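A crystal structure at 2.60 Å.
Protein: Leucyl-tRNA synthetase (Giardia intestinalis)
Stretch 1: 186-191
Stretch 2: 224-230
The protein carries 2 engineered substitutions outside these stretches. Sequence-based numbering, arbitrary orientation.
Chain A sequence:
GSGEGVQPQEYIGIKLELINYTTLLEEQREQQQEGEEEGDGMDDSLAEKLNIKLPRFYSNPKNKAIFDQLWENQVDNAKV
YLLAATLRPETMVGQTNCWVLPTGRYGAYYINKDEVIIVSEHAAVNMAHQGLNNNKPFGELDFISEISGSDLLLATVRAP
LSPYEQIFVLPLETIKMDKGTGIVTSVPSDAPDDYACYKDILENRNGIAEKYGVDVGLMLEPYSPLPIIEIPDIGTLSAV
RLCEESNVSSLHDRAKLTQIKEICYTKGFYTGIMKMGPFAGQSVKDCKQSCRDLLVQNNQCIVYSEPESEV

Stretch 1 (186-191) SVPSDA
Stretch 2 (224-230) SPLPIIE

Two irregular segments meet here, the second becoming strand at Ile 229; Ser 189 lies over Pro 225 (CA to CA 5.0 Å) and Asp 190 nearest Ile 229 (CA to CA 7.7 Å).

The backbone sets the display. Val 187 is extended (phi/psi -129/80), then Pro 188 (-59/-27) and Ser 189 (-68/-25) turn the chain so that Asp 190 N donates to Val 187 O at 3.0 Å; Ala 191 N reaches the same oxygen at 3.0 Å, weakly. This turn aims the CA-to-CB bonds of Pro 188, Ser 189 and Asp 190 toward the other segment. There, Pro 225 (-52/148) and Leu 226 (-112/139) are extended, and Ile 228 N donates to Leu 226 O at 2.9 Å.

Polar contacts centre on Ser 189, chi1 p. Its OG lies 2.8 Å from Leu 226 O and 2.9 Å from Asp 190 OD2, and where its proton goes is unsettled. Water 1 donates to Ser 189 OG and accepts from Leu 226 N, both at 2.9 Å, bridging the segments.

Apolar packing flanks this centre. Pro 188 CB meets Pro 225 CG at 3.8 Å, both rings C-gamma exo; Val 187 CG1 (chi1 t) meets Ile 228 CD1 (p, t) at 3.9 Å.

Outside the apolar packing, Asp 190 (m) sets carboxylate oxygens against aliphatic carbons: OD2 lies 3.5 Å from Ile 228 CG1, and OD1 lies 3.9 Å from Ile 229 CB (m, t).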

# COMPACT_ATOMS: atom_id res chain seq x y z
N SER A 186 -1.61 -3.12 -3.08
CA SER A 186 -1.59 -3.64 -4.44
C SER A 186 -0.65 -4.82 -4.56
O SER A 186 0.56 -4.67 -4.38
CB SER A 186 -1.22 -2.55 -5.44
OG SER A 186 -1.24 -3.07 -6.77
N VAL A 187 -1.23 -5.98 -4.87
CA VAL A 187 -0.47 -7.20 -5.08
C VAL A 187 -0.90 -7.82 -6.42
O VAL A 187 -1.70 -8.75 -6.44
CB VAL A 187 -0.66 -8.19 -3.91
CG1 VAL A 187 0.29 -9.38 -4.03
CG2 VAL A 187 -0.45 -7.48 -2.58
N PRO A 188 -0.36 -7.30 -7.54
CA PRO A 188 -0.79 -7.68 -8.89
C PRO A 188 -0.62 -9.15 -9.21
O PRO A 188 -1.35 -9.67 -10.05
CB PRO A 188 0.13 -6.86 -9.79
CG PRO A 188 0.57 -5.74 -8.98
CD PRO A 188 0.66 -6.24 -7.58
N SER A 189 0.32 -9.83 -8.57
CA SER A 189 0.53 -11.25 -8.84
C SER A 189 -0.64 -12.11 -8.36
O SER A 189 -0.87 -13.20 -8.89
CB SER A 189 1.82 -11.74 -8.20
OG SER A 189 1.79 -11.60 -6.79
N ASP A 190 -1.38 -11.62 -7.37
CA ASP A 190 -2.43 -12.44 -6.77
C ASP A 190 -3.79 -11.77 -6.55
O ASP A 190 -4.69 -12.36 -5.96
CB ASP A 190 -1.92 -13.10 -5.49
CG ASP A 190 -0.93 -14.22 -5.78
OD1 ASP A 190 -1.35 -15.39 -5.83
OD2 ASP A 190 0.27 -13.92 -5.98
N ALA A 191 -3.95 -10.56 -7.07
CA ALA A 191 -5.24 -9.88 -7.09
C ALA A 191 -5.48 -9.33 -8.49
O ALA A 191 -4.85 -8.36 -8.89
CB ALA A 191 -5.27 -8.77 -6.07
N SER A 224 7.67 -4.90 -10.86
CA SER A 224 6.90 -5.93 -11.51
C SER A 224 6.27 -6.85 -10.46
O SER A 224 6.81 -6.99 -9.35
CB SER A 224 7.80 -6.75 -12.42
OG SER A 224 8.71 -7.49 -11.63
N PRO A 225 5.13 -7.49 -10.81
CA PRO A 225 4.49 -8.46 -9.91
C PRO A 225 5.48 -9.51 -9.43
O PRO A 225 6.41 -9.86 -10.16
CB PRO A 225 3.43 -9.10 -10.80
CG PRO A 225 3.09 -8.04 -11.78
CD PRO A 225 4.38 -7.32 -12.06
N LEU A 226 5.28 -10.01 -8.22
CA LEU A 226 6.21 -10.96 -7.62
C LEU A 226 5.61 -12.35 -7.44
O LEU A 226 4.45 -12.47 -7.05
CB LEU A 226 6.67 -10.42 -6.26
CG LEU A 226 7.95 -9.58 -6.15
CD1 LEU A 226 8.46 -9.00 -7.47
CD2 LEU A 226 7.76 -8.48 -5.11
N PRO A 227 6.40 -13.41 -7.72
CA PRO A 227 5.99 -14.81 -7.53
C PRO A 227 5.93 -15.23 -6.05
O PRO A 227 6.75 -16.04 -5.59
CB PRO A 227 7.11 -15.58 -8.24
CG PRO A 227 8.28 -14.69 -8.15
CD PRO A 227 7.74 -13.32 -8.32
N ILE A 228 4.97 -14.68 -5.31
CA ILE A 228 4.92 -14.88 -3.86
C ILE A 228 4.23 -16.18 -3.47
O ILE A 228 4.59 -16.82 -2.49
CB ILE A 228 4.28 -13.67 -3.11
CG1 ILE A 228 2.88 -13.35 -3.65
CG2 ILE A 228 5.16 -12.44 -3.24
CD1 ILE A 228 2.00 -12.61 -2.66
N ILE A 229 3.24 -16.57 -4.27
CA ILE A 229 2.45 -17.75 -3.97
C ILE A 229 2.34 -18.63 -5.21
O ILE A 229 2.03 -18.14 -6.30
CB ILE A 229 1.03 -17.34 -3.46
CG1 ILE A 229 1.14 -16.66 -2.09
CG2 ILE A 229 0.10 -18.56 -3.39
CD1 ILE A 229 -0.10 -15.91 -1.63
N GLU A 230 2.63 -19.91 -5.04
CA GLU A 230 2.42 -20.90 -6.08
C GLU A 230 1.12 -21.66 -5.83
O GLU A 230 0.95 -22.30 -4.79
CB GLU A 230 3.59 -21.89 -6.17
CG GLU A 230 3.37 -22.97 -7.23
CD GLU A 230 4.48 -24.00 -7.29
OE1 GLU A 230 5.52 -23.84 -6.60
OE2 GLU A 230 4.32 -24.99 -8.04
O HOH W 1 3.09 -9.00 -6.67